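Sulfate transporter sulfate transporter family protein (Wolinella succinogenes, PDB 4DGF) probably transports sulfate or related anions across the membrane as a SulP-family protein, of which this chain is the STAS domain. Local coordinates at residues Asp13-Val19 / His117-Leu122; Leu22-Ile26 / Thr51-Phe55; Asn30-Phe34 / Arg61-Asp66; Leu41-Leu45 / Trp74-Glu78. One frame throughout, in Å; residues are numbered along the deposited sequence. Where two conformers were deposited one is given.

How the contacts relate
Contacts 2, 3 and 4 cross along the chain and are nested within the loop closed by contact 1. The centres of contacts 2 and 3, at the two ends of strands 24-28 and 54-58, are about 22 Å apart. Contact 1 is centred about 14 Å from contact 2 and meets it at Ile-26 CD1, 4.0 Å from Thr-15 CG2 and 4.1 Å from Leu-122 CD2. Contact 4 is also about 14 Å from contact 2 (centres), touching it at Phe-55 CE2 to Phe-76 CZ, 3.5 Å. Contacts 1 and 4 are centred about 22 Å apart, on opposite sides of the chain's centre: helix 118-130 packs on one face of the STAS sheet, helix 67-83 on the other.

Contact 1: residues Asp13-Val19 / His117-Leu122; sequences DATSKKV and HIDKAL
Segment 13-19 is a loop that makes a short 3-10 turn at 15-17, with Lys-17 N to Ala-14 O 2.9 Å and Lys-18 N to Thr-15 O 3.0 Å, and is extended at Lys-18 (phi/psi -102/160). Segment 117-122 is the N-cap residue and first turn of helix 118-130 in the STAS domain. Their backbones stay apart: the nearest CA pairs are Asp-13 to Ile-118 at 7.4 Å, Lys-18 to Asp-119 at 8.0 Å and Val-19 to Leu-122 at 8.1 Å, so side chains bridge the gap. His-117, with extended backbone angles (-158/142), is the N-cap: with chi1 t and chi2 -84° its ND1 accepts from Asp-119 N at 3.0 Å, while its NE2 gives a weak hydrogen bond to Asp-13 OD2 at 3.1 Å. Beneath this polar layer, Lys-18 CB lies 3.5 Å from Leu-122 CD1 and Lys-18 CE 3.8 Å from Ile-118 CG2, so the aliphatic part of the lysine covers two helix residues that also pack on Ile-56 of strand 54-58. The loop is also held to that strand by Arg-58, which hydrogen-bonds Asp-13 O and Thr-15 OG1. The lysine (chi1 to chi4 m, m, t, t) ends in a salt-bridge network that offsets the 4.4 Å approach of Asp-13 OD1 to Asp-119 OD1: Lys-18 NZ is 2.8 Å from each of these two oxygens.

Contact 2: residues Leu22-Ile26 / Thr51-Phe55; sequences LGVEI and TPKVF
Backbone hydrogen bonds set the register of two neighbouring parallel strands of the STAS sheet, 24-28 and 54-58, at the ends where they begin. Val-24 pairs with Val-54 (CA-CA 4.7 Å) and Glu-25 with Phe-55 (4.8 Å). Glu-25 N donates to Val-54 O at 2.9 Å, and Gly-23 O is a shared acceptor, taking Val-54 N at 3.2 Å and Lys-53 N at 2.8 Å. Lys-53 has a turn-like backbone (-76/-34), which brings its NH beside that of Val-54. Gly-23 sits at phi/psi 90/-2, where a CB would crowd the preceding carbonyl and come within about 3.2 Å of Lys-53 CE. Two CA-H...O contacts supplement the ladder, Val-24 CA to Val-54 O and Phe-55 CA to Glu-25 O, both 3.3 Å.

Apolar contacts fall on both faces. On one, Val-24 CG2 meets Val-54 CB at 4.1 Å, both valines being t. On the other, Glu-25 CB lies 3.8 Å from Pro-52 CB, and its CG 3.9 Å from Phe-55 CE1. With chi1 t and chi2 p the Glu-25 side chain folds back, and OE2 accepts from Ile-26 N at 2.9 Å.

The pair joins the starts of the two strands of the beta-alpha-beta unit that runs through helix 35-41. Helix 118-130 covers the valine face through Ala-125, Phe-55 meets Phe-76 of helix 67-83 edge-to-face, and strand 86-90 pairs with strand 54-58.

Contact 3: residues Asn30-Phe34 / Arg61-Asp66; sequences NGPFF and RVPVID. With FMT (formic acid), chain D.
Loops 30-34 and 61-66, each leading from a STAS-sheet strand into a helix, run side by side, end-to-end directions 8° apart. Gly-31 pairs with Val-62 (CA-CA 4.8 Å), Phe-33 with Ile-65 (4.6 Å). Phe-33 N donates to Val-64 O at 3.0 Å; Phe-33 centres an inverse gamma turn. Gly-31, lacking a side chain, sets its CA 3.2 Å from Arg-61 O. The inward bump is Phe-33 (chi1 t): its CB meets Val-62 CG1 at 3.9 Å, and Ile-65 CD1 makes a CH-pi contact over one ring face, 4.2 Å from the centroid, 28° off the normal. Outward, Val-64 CG2 rests against two adjoining rings, 3.7 Å from Pro-32 CB and 3.5 Å from Phe-34 CZ. Arg-61 salt-bridges Glu-28; a water lies 2.7 Å from Arg-61 NH1 and 3.0 Å from Asn-30 O. Asn-30 N donates to formate O2 (2.8 Å), probably from the crystallisation liquor and also hydrogen-bonded by Tyr-27 OH and Arg-40 NE. Asp-66 N bonds weakly to Phe-33 O at 3.3 Å.

Contact 4: residues Leu41-Leu45 / Trp74-Glu78; sequences LKGVL and WEFQE
Phe-76, pointing from helix 67-83 toward segment 41-45, supplies the apolar centre and buries 107 Å² of its surface here. Its chi1 is t and chi2 71°, which directs the ring at three aliphatic side chains. Leu-41 (chi1 t, chi2 p) lays CD1 over one face, 3.9 Å from the ring centroid and 15° off the normal, a CH-pi contact, with Leu-41 CD1 3.8 Å from Phe-76 CE1. The same CE1 is 4.1 Å from Val-44 CB and 4.1 Å from Leu-45 CG, so all three converge there. Phe-76 also meets Phe-55 of the sheet edge-to-face and touches Leu-87.

The backbone that presents these residues is a type II beta turn from Leu-41 to Val-44, with Val-44 N to Leu-41 O at 3.0 Å, Lys-42 at phi/psi -52/125 and Gly-43 at positive phi (77/8). It starts on the last residue of helix 35-41, the connecting helix of the first beta-alpha-beta unit of the STAS fold, and lets Leu-41, Val-44 and Leu-45 all face helix 67-83. Segment 74-78 is regular helix, with Glu-78 N to Trp-74 O at 3.0 Å; the nearest CA pair between the segments is Lys-42 to Phe-76, 6.9 Å.

At the outer edge, the CA-CB bond of Lys-42 points away, yet its extended chain brings CE to 3.2 Å from Glu-75 OE2. Lys-42 NZ stays 4.4 Å from Glu-75 OE1, beyond salt-bridge range.

Contact 1: residues Asp13-Val19 / His117-Leu122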
loop_
_atom_site.group_PDB
_atom_site.type_symbol
_atom_site.label_atom_id
_atom_site.label_comp_id
_atom_site.label_asym_id
_atom_site.label_seq_id
_atom_site.Cartn_x
_atom_site.Cartn_y
_atom_site.Cartn_z
ATOM N N ASP A 13 4.366 -16.265 2.483
ATOM C CA ASP A 13 4.146 -14.980 1.818
ATOM C C ASP A 13 4.893 -13.790 2.433
ATOM O O ASP A 13 4.535 -12.601 2.208
ATOM C CB ASP A 13 2.605 -14.723 1.743
ATOM C CG ASP A 13 1.935 -15.713 0.762
ATOM O OD1 ASP A 13 2.513 -16.009 -0.312
ATOM O OD2 ASP A 13 0.866 -16.233 1.091
ATOM N N ALA A 14 5.943 -14.089 3.178
ATOM C CA ALA A 14 6.810 -13.086 3.703
ATOM C C ALA A 14 7.498 -12.354 2.563
ATOM O O ALA A 14 7.779 -12.938 1.495
ATOM C CB ALA A 14 7.842 -13.701 4.637
ATOM N N THR A 15 7.730 -11.058 2.728
ATOM C CA THR A 15 8.366 -10.357 1.647
ATOM C C THR A 15 9.729 -10.963 1.223
ATOM O O THR A 15 10.063 -10.946 0.047
ATOM C CB THR A 15 8.527 -8.848 1.938
ATOM O OG1 THR A 15 7.199 -8.294 2.130
ATOM C CG2 THR A 15 9.150 -8.172 0.750
ATOM N N SER A 16 10.402 -11.506 2.213
ATOM C CA SER A 16 11.751 -12.117 2.011
ATOM C C SER A 16 11.625 -13.356 1.094
ATOM O O SER A 16 12.636 -13.788 0.527
ATOM C CB SER A 16 12.394 -12.493 3.336
ATOM O OG SER A 16 11.658 -13.494 3.970
ATOM N N LYS A 17 10.420 -13.896 0.921
ATOM C CA LYS A 17 10.252 -15.099 0.064
ATOM C C LYS A 17 9.950 -14.708 -1.342
ATOM O O LYS A 17 9.812 -15.590 -2.199
ATOM C CB LYS A 17 9.098 -16.002 0.504
ATOM C CG LYS A 17 9.025 -16.383 1.952
ATOM C CD LYS A 17 10.069 -17.366 2.338
ATOM C CE LYS A 17 9.945 -17.488 3.852
ATOM N NZ LYS A 17 11.283 -17.720 4.462
ATOM N N LYS A 18 9.729 -13.412 -1.606
ATOM C CA LYS A 18 9.330 -12.926 -2.933
ATOM C C LYS A 18 10.439 -12.304 -3.748
ATOM O O LYS A 18 11.464 -11.881 -3.189
ATOM C CB LYS A 18 8.120 -11.921 -2.827
ATOM C CG LYS A 18 6.995 -12.441 -1.944
ATOM C CD LYS A 18 6.180 -13.548 -2.607
ATOM C CE LYS A 18 5.244 -14.103 -1.539
ATOM N NZ LYS A 18 4.601 -15.355 -2.064
ATOM N N VAL A 19 10.225 -12.231 -5.064
ATOM C CA VAL A 19 11.149 -11.506 -5.954
ATOM C C VAL A 19 10.654 -10.098 -6.177
ATOM O O VAL A 19 9.581 -9.871 -6.773
ATOM C CB VAL A 19 11.318 -12.236 -7.301
ATOM C CG1 VAL A 19 12.108 -11.378 -8.264
ATOM C CG2 VAL A 19 12.035 -13.562 -7.079
ATOM N N HIS A 117 -3.649 -10.070 -2.641
ATOM C CA HIS A 117 -2.478 -10.916 -2.434
ATOM C C HIS A 117 -1.261 -10.224 -2.987
ATOM O O HIS A 117 -1.265 -9.654 -4.118
ATOM C CB HIS A 117 -2.605 -12.297 -3.126
ATOM C CG HIS A 117 -1.663 -13.361 -2.509
ATOM N ND1 HIS A 117 -0.337 -13.522 -2.851
ATOM C CD2 HIS A 117 -1.889 -14.286 -1.488
ATOM C CE1 HIS A 117 0.223 -14.475 -2.086
ATOM N NE2 HIS A 117 -0.695 -14.937 -1.255
ATOM N N ILE A 118 -0.149 -10.393 -2.236
ATOM C CA ILE A 118 1.128 -9.788 -2.576
ATOM C C ILE A 118 1.659 -10.277 -3.947
ATOM O O ILE A 118 2.225 -9.498 -4.765
ATOM C CB ILE A 118 2.194 -10.010 -1.458
ATOM C CG1 ILE A 118 3.480 -9.226 -1.718
ATOM C CG2 ILE A 118 2.519 -11.518 -1.223
ATOM C CD1 ILE A 118 3.257 -7.748 -2.068
ATOM N N ASP A 119 1.382 -11.563 -4.257
ATOM C CA ASP A 119 1.825 -12.051 -5.567
ATOM C C ASP A 119 1.217 -11.297 -6.743
ATOM O O ASP A 119 1.879 -11.055 -7.740
ATOM C CB ASP A 119 1.512 -13.520 -5.724
ATOM C CG ASP A 119 2.362 -14.423 -4.846
ATOM O OD1 ASP A 119 3.360 -14.022 -4.181
ATOM O OD2 ASP A 119 2.020 -15.630 -4.806
ATOM N N LYS A 120 -0.048 -10.951 -6.643
ATOM C CA LYS A 120 -0.694 -10.201 -7.710
ATOM C C LYS A 120 -0.161 -8.790 -7.725
ATOM O O LYS A 120 -0.028 -8.240 -8.810
ATOM C CB LYS A 120 -2.221 -10.124 -7.457
ATOM C CG LYS A 120 -2.841 -11.491 -7.302
ATOM C CD LYS A 120 -4.353 -11.425 -7.041
ATOM C CE LYS A 120 -4.836 -12.886 -7.102
ATOM N NZ LYS A 120 -6.008 -13.060 -6.223
ATOM N N ALA A 121 0.001 -8.153 -6.519
ATOM C CA ALA A 121 0.479 -6.786 -6.585
ATOM C C ALA A 121 1.892 -6.737 -7.234
ATOM O O ALA A 121 2.289 -5.768 -7.915
ATOM C CB ALA A 121 0.463 -6.132 -5.187
ATOM N N LEU A 122 2.706 -7.706 -6.862
ATOM C CA LEU A 122 4.065 -7.759 -7.395
ATOM C C LEU A 122 4.108 -7.980 -8.912
ATOM O O LEU A 122 4.967 -7.360 -9.640
ATOM C CB LEU A 122 4.898 -8.872 -6.763
ATOM C CG LEU A 122 5.506 -8.425 -5.428
ATOM C CD1 LEU A 122 6.153 -9.629 -4.691
ATOM C CD2 LEU A 122 6.498 -7.245 -5.442
#

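Contact 2: residues Leu22-Ile26 / Thr51-Phe55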
loop_
_atom_site.group_PDB
_atom_site.type_symbol
_atom_site.label_atom_id
_atom_site.label_comp_id
_atom_site.label_asym_id
_atom_site.label_seq_id
_atom_site.Cartn_x
_atom_site.Cartn_y
_atom_site.Cartn_z
ATOM N N LEU A 22 13.710 -4.256 -8.564
ATOM C CA LEU A 22 14.315 -2.930 -8.316
ATOM C C LEU A 22 13.340 -1.788 -8.667
ATOM O O LEU A 22 12.670 -1.872 -9.672
ATOM C CB LEU A 22 15.637 -2.771 -9.037
ATOM C CG LEU A 22 16.694 -3.839 -8.739
ATOM C CD1 LEU A 22 17.996 -3.407 -9.469
ATOM C CD2 LEU A 22 16.946 -4.054 -7.261
ATOM N N GLY A 23 13.276 -0.750 -7.831
ATOM C CA GLY A 23 12.355 0.404 -8.030
ATOM C C GLY A 23 11.005 0.212 -7.366
ATOM O O GLY A 23 10.183 1.090 -7.478
ATOM N N VAL A 24 10.774 -0.945 -6.736
ATOM C CA VAL A 24 9.488 -1.175 -6.016
ATOM C C VAL A 24 9.875 -1.119 -4.508
ATOM O O VAL A 24 10.740 -1.894 -4.014
ATOM C CB VAL A 24 8.941 -2.563 -6.361
ATOM C CG1 VAL A 24 7.601 -2.810 -5.590
ATOM C CG2 VAL A 24 8.644 -2.638 -7.867
ATOM N N GLU A 25 9.236 -0.250 -3.750
ATOM C CA GLU A 25 9.378 -0.312 -2.306
ATOM C C GLU A 25 8.122 -0.975 -1.714
ATOM O O GLU A 25 7.019 -0.870 -2.278
ATOM C CB GLU A 25 9.459 1.098 -1.771
ATOM C CG GLU A 25 9.821 1.172 -0.258
ATOM C CD GLU A 25 11.031 0.271 0.133
ATOM O OE1 GLU A 25 12.125 0.828 -0.053
ATOM O OE2 GLU A 25 10.878 -0.905 0.596
ATOM N N ILE A 26 8.293 -1.620 -0.560
ATOM C CA ILE A 26 7.192 -2.361 0.100
ATOM C C ILE A 26 7.156 -1.965 1.579
ATOM O O ILE A 26 8.207 -1.852 2.244
ATOM C CB ILE A 26 7.373 -3.870 -0.088
ATOM C CG1 ILE A 26 7.295 -4.234 -1.630
ATOM C CG2 ILE A 26 6.285 -4.634 0.667
ATOM C CD1 ILE A 26 7.895 -5.537 -1.971
ATOM N N THR A 51 13.454 7.901 -4.891
ATOM C CA THR A 51 11.986 7.702 -4.931
ATOM C C THR A 51 11.616 6.482 -5.764
ATOM O O THR A 51 12.091 6.315 -6.892
ATOM C CB THR A 51 11.284 8.973 -5.458
ATOM O OG1 THR A 51 11.729 10.115 -4.689
ATOM C CG2 THR A 51 9.772 8.841 -5.327
ATOM N N PRO A 52 10.841 5.557 -5.144
ATOM C CA PRO A 52 10.423 4.324 -5.796
ATOM C C PRO A 52 9.465 4.628 -6.984
ATOM O O PRO A 52 8.706 5.563 -6.953
ATOM C CB PRO A 52 9.705 3.548 -4.678
ATOM C CG PRO A 52 9.441 4.535 -3.591
ATOM C CD PRO A 52 10.552 5.555 -3.695
ATOM N N LYS A 53 9.474 3.775 -8.006
ATOM C CA LYS A 53 8.531 3.899 -9.096
ATOM C C LYS A 53 7.163 3.397 -8.614
ATOM O O LYS A 53 6.091 3.863 -9.109
ATOM C CB LYS A 53 8.988 3.013 -10.257
ATOM C CG LYS A 53 10.403 3.319 -10.775
ATOM C CD LYS A 53 10.717 2.372 -11.922
ATOM C CE LYS A 53 12.207 2.322 -12.261
ATOM N NZ LYS A 53 12.647 3.667 -12.720
ATOM N N VAL A 54 7.233 2.370 -7.739
ATOM C CA VAL A 54 5.973 1.664 -7.255
ATOM C C VAL A 54 6.154 1.467 -5.755
ATOM O O VAL A 54 7.253 1.096 -5.328
ATOM C CB VAL A 54 5.773 0.302 -7.896
ATOM C CG1 VAL A 54 4.478 -0.381 -7.458
ATOM C CG2 VAL A 54 5.781 0.370 -9.458
ATOM N N PHE A 55 5.072 1.702 -4.981
ATOM C CA PHE A 55 5.103 1.523 -3.574
ATOM C C PHE A 55 3.962 0.581 -3.262
ATOM O O PHE A 55 2.792 0.920 -3.597
ATOM C CB PHE A 55 4.929 2.911 -2.839
ATOM C CG PHE A 55 5.196 2.901 -1.407
ATOM C CD1 PHE A 55 6.384 3.457 -0.915
ATOM C CD2 PHE A 55 4.287 2.268 -0.545
ATOM C CE1 PHE A 55 6.710 3.321 0.478
ATOM C CE2 PHE A 55 4.544 2.261 0.857
ATOM C CZ PHE A 55 5.773 2.805 1.335
#

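Contact 3: residues Asn30-Phe34 / Arg61-Asp66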
loop_
_atom_site.group_PDB
_atom_site.type_symbol
_atom_site.label_atom_id
_atom_site.label_comp_id
_atom_site.label_asym_id
_atom_site.label_seq_id
_atom_site.Cartn_x
_atom_site.Cartn_y
_atom_site.Cartn_z
ATOM N N ASN A 30 1.581 -3.349 10.585
ATOM C CA ASN A 30 1.597 -4.355 11.625
ATOM C C ASN A 30 0.230 -4.801 12.247
ATOM O O ASN A 30 0.229 -5.705 13.118
ATOM C CB ASN A 30 2.529 -3.820 12.736
ATOM C CG ASN A 30 1.753 -3.020 13.760
ATOM O OD1 ASN A 30 0.863 -2.235 13.378
ATOM N ND2 ASN A 30 2.041 -3.231 15.058
ATOM N N GLY A 31 -0.891 -4.191 11.831
ATOM C CA GLY A 31 -2.201 -4.541 12.454
ATOM C C GLY A 31 -3.255 -3.559 12.102
ATOM O O GLY A 31 -3.129 -2.857 11.132
ATOM N N PRO A 32 -4.231 -3.332 12.965
ATOM C CA PRO A 32 -5.265 -2.278 12.786
ATOM C C PRO A 32 -4.659 -0.950 12.436
ATOM O O PRO A 32 -3.646 -0.602 13.053
ATOM C CB PRO A 32 -5.924 -2.229 14.170
ATOM C CG PRO A 32 -5.901 -3.671 14.534
ATOM C CD PRO A 32 -4.482 -4.114 14.193
ATOM N N PHE A 33 -5.204 -0.263 11.431
ATOM C CA PHE A 33 -4.539 0.975 10.965
ATOM C C PHE A 33 -5.183 2.130 11.667
ATOM O O PHE A 33 -6.120 2.814 11.159
ATOM C CB PHE A 33 -4.702 0.978 9.449
ATOM C CG PHE A 33 -3.931 2.050 8.721
ATOM C CD1 PHE A 33 -3.713 1.885 7.340
ATOM C CD2 PHE A 33 -3.434 3.191 9.353
ATOM C CE1 PHE A 33 -3.064 2.853 6.576
ATOM C CE2 PHE A 33 -2.793 4.135 8.620
ATOM C CZ PHE A 33 -2.649 3.952 7.199
ATOM N N PHE A 34 -4.669 2.382 12.877
ATOM C CA PHE A 34 -5.158 3.438 13.717
ATOM C C PHE A 34 -4.012 4.494 13.904
ATOM O O PHE A 34 -3.122 4.587 13.032
ATOM C CB PHE A 34 -5.663 2.943 15.112
ATOM C CG PHE A 34 -6.743 1.925 15.085
ATOM C CD1 PHE A 34 -7.659 1.889 14.005
ATOM C CD2 PHE A 34 -6.906 0.957 16.174
ATOM C CE1 PHE A 34 -8.662 0.896 13.980
ATOM C CE2 PHE A 34 -7.961 0.031 16.134
ATOM C CZ PHE A 34 -8.820 -0.007 14.986
ATOM N N ARG A 61 -2.433 -7.788 7.295
ATOM C CA ARG A 61 -2.619 -7.772 8.776
ATOM C C ARG A 61 -3.626 -6.708 9.193
ATOM O O ARG A 61 -3.787 -6.444 10.418
ATOM C CB ARG A 61 -1.317 -7.407 9.504
ATOM C CG ARG A 61 -0.195 -8.344 9.100
ATOM C CD ARG A 61 1.028 -8.140 9.978
ATOM N NE ARG A 61 2.251 -8.699 9.362
ATOM C CZ ARG A 61 3.438 -8.725 9.982
ATOM N NH1 ARG A 61 3.538 -8.361 11.276
ATOM N NH2 ARG A 61 4.542 -9.179 9.362
ATOM N N VAL A 62 -4.305 -6.116 8.235
ATOM C CA VAL A 62 -5.099 -4.922 8.585
ATOM C C VAL A 62 -6.578 -5.307 8.320
ATOM O O VAL A 62 -7.044 -5.253 7.154
ATOM C CB VAL A 62 -4.740 -3.802 7.667
ATOM C CG1 VAL A 62 -5.481 -2.562 8.137
ATOM C CG2 VAL A 62 -3.254 -3.495 7.742
ATOM N N PRO A 63 -7.329 -5.626 9.396
ATOM C CA PRO A 63 -8.748 -5.756 9.155
ATOM C C PRO A 63 -9.629 -4.531 9.260
ATOM O O PRO A 63 -10.827 -4.591 8.789
ATOM C CB PRO A 63 -9.190 -6.808 10.200
ATOM C CG PRO A 63 -8.197 -6.656 11.332
ATOM C CD PRO A 63 -6.944 -5.952 10.793
ATOM N N VAL A 64 -9.096 -3.421 9.813
ATOM C CA VAL A 64 -9.908 -2.326 10.225
ATOM C C VAL A 64 -8.974 -1.115 10.082
ATOM O O VAL A 64 -7.723 -1.233 10.194
ATOM C CB VAL A 64 -10.431 -2.431 11.756
ATOM C CG1 VAL A 64 -11.468 -3.535 11.877
ATOM C CG2 VAL A 64 -9.307 -2.639 12.715
ATOM N N ILE A 65 -9.575 0.006 9.786
ATOM C CA ILE A 65 -8.910 1.318 9.724
ATOM C C ILE A 65 -9.909 2.363 10.318
ATOM O O ILE A 65 -11.154 2.306 10.005
ATOM C CB ILE A 65 -8.548 1.586 8.255
ATOM C CG1 ILE A 65 -7.820 2.939 8.049
ATOM C CG2 ILE A 65 -9.844 1.484 7.444
ATOM C CD1 ILE A 65 -7.257 2.996 6.690
ATOM N N ASP A 66 -9.389 3.311 11.146
ATOM C CA ASP A 66 -10.342 4.304 11.629
ATOM C C ASP A 66 -10.171 5.641 10.871
ATOM O O ASP A 66 -9.493 5.683 9.802
ATOM C CB ASP A 66 -10.065 4.486 13.103
ATOM C CG ASP A 66 -8.825 5.354 13.397
ATOM O OD1 ASP A 66 -7.857 5.336 12.577
ATOM O OD2 ASP A 66 -8.717 5.976 14.518
HETATM C C FMT D . 3.648 -0.347 10.410
HETATM O O1 FMT D . 3.818 0.863 10.635
HETATM O O2 FMT D . 2.914 -0.943 11.293
HETATM O O HOH W 1 1.585 -8.332 13.131
#

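Contact 4: residues Leu41-Leu45 / Trp74-Glu78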
loop_
_atom_site.group_PDB
_atom_site.type_symbol
_atom_site.label_atom_id
_atom_site.label_comp_id
_atom_site.label_asym_id
_atom_site.label_seq_id
_atom_site.Cartn_x
_atom_site.Cartn_y
_atom_site.Cartn_z
ATOM N N LEU A 41 3.549 5.825 9.138
ATOM C CA LEU A 41 3.485 5.949 7.685
ATOM C C LEU A 41 3.719 7.428 7.218
ATOM O O LEU A 41 4.230 7.717 6.079
ATOM C CB LEU A 41 2.141 5.451 7.124
ATOM C CG LEU A 41 1.997 5.509 5.581
ATOM C CD1 LEU A 41 3.084 4.652 4.850
ATOM C CD2 LEU A 41 0.561 5.038 5.267
ATOM N N LYS A 42 3.302 8.351 8.097
ATOM C CA LYS A 42 3.386 9.791 7.736
ATOM C C LYS A 42 4.746 10.151 7.270
ATOM O O LYS A 42 5.741 10.063 7.999
ATOM C CB LYS A 42 3.024 10.736 8.897
ATOM C CG LYS A 42 2.706 12.147 8.342
ATOM C CD LYS A 42 2.172 13.056 9.420
ATOM C CE LYS A 42 1.461 14.194 8.710
ATOM N NZ LYS A 42 1.641 15.482 9.433
ATOM N N GLY A 43 4.794 10.724 6.068
ATOM C CA GLY A 43 6.031 11.302 5.590
ATOM C C GLY A 43 7.051 10.293 5.103
ATOM O O GLY A 43 8.194 10.683 4.752
ATOM N N VAL A 44 6.672 9.009 5.001
ATOM C CA VAL A 44 7.621 8.022 4.550
ATOM C C VAL A 44 8.204 8.341 3.171
ATOM O O VAL A 44 9.391 8.143 2.970
ATOM C CB VAL A 44 6.977 6.626 4.523
ATOM C CG1 VAL A 44 7.754 5.685 3.609
ATOM C CG2 VAL A 44 6.975 6.012 5.979
ATOM N N LEU A 45 7.424 8.870 2.219
ATOM C CA LEU A 45 8.053 9.160 0.940
ATOM C C LEU A 45 9.002 10.381 1.029
ATOM O O LEU A 45 9.865 10.518 0.212
ATOM C CB LEU A 45 7.004 9.370 -0.142
ATOM C CG LEU A 45 6.477 8.206 -0.967
ATOM C CD1 LEU A 45 5.698 8.869 -2.095
ATOM C CD2 LEU A 45 7.512 7.260 -1.579
ATOM N N TRP A 74 -4.899 8.667 2.926
ATOM C CA TRP A 74 -5.206 9.662 1.881
ATOM C C TRP A 74 -3.993 10.551 1.677
ATOM O O TRP A 74 -3.618 10.869 0.484
ATOM C CB TRP A 74 -6.287 10.695 2.288
ATOM C CG TRP A 74 -7.685 10.220 2.075
ATOM C CD1 TRP A 74 -8.658 9.919 3.033
ATOM C CD2 TRP A 74 -8.347 10.007 0.814
ATOM N NE1 TRP A 74 -9.832 9.578 2.439
ATOM C CE2 TRP A 74 -9.721 9.565 1.142
ATOM C CE3 TRP A 74 -7.977 10.147 -0.534
ATOM C CZ2 TRP A 74 -10.686 9.275 0.149
ATOM C CZ3 TRP A 74 -8.932 9.824 -1.500
ATOM C CH2 TRP A 74 -10.259 9.403 -1.165
ATOM N N GLU A 75 -3.393 11.011 2.770
ATOM C CA GLU A 75 -2.270 11.924 2.588
ATOM C C GLU A 75 -1.060 11.152 2.035
ATOM O O GLU A 75 -0.245 11.717 1.335
ATOM C CB GLU A 75 -1.944 12.685 3.873
ATOM C CG GLU A 75 -1.058 11.907 4.804
ATOM C CD GLU A 75 -0.484 12.747 5.953
ATOM O OE1 GLU A 75 0.097 13.845 5.660
ATOM O OE2 GLU A 75 -0.596 12.283 7.135
ATOM N N PHE A 76 -0.966 9.844 2.288
ATOM C CA PHE A 76 0.107 9.115 1.728
ATOM C C PHE A 76 -0.066 8.972 0.206
ATOM O O PHE A 76 0.930 9.076 -0.563
ATOM C CB PHE A 76 0.254 7.734 2.388
ATOM C CG PHE A 76 1.469 7.006 1.915
ATOM C CD1 PHE A 76 2.720 7.405 2.290
ATOM C CD2 PHE A 76 1.341 5.929 1.061
ATOM C CE1 PHE A 76 3.856 6.751 1.808
ATOM C CE2 PHE A 76 2.475 5.264 0.568
ATOM C CZ PHE A 76 3.727 5.715 0.911
ATOM N N GLN A 77 -1.291 8.679 -0.220
ATOM C CA GLN A 77 -1.557 8.574 -1.653
ATOM C C GLN A 77 -1.282 9.916 -2.379
ATOM O O GLN A 77 -0.741 9.901 -3.447
ATOM C CB GLN A 77 -3.015 8.051 -1.783
ATOM C CG GLN A 77 -3.472 7.730 -3.170
ATOM C CD GLN A 77 -4.011 8.886 -3.911
ATOM O OE1 GLN A 77 -4.689 9.734 -3.337
ATOM N NE2 GLN A 77 -3.808 8.884 -5.259
ATOM N N GLU A 78 -1.577 11.028 -1.739
ATOM C CA GLU A 78 -1.231 12.394 -2.226
ATOM C C GLU A 78 0.232 12.629 -2.352
ATOM O O GLU A 78 0.663 13.142 -3.416
ATOM C CB GLU A 78 -1.879 13.456 -1.362
ATOM C CG GLU A 78 -3.389 13.454 -1.627
ATOM C CD GLU A 78 -4.054 14.659 -1.010
ATOM O OE1 GLU A 78 -3.429 15.760 -1.039
ATOM O OE2 GLU A 78 -5.195 14.500 -0.496
#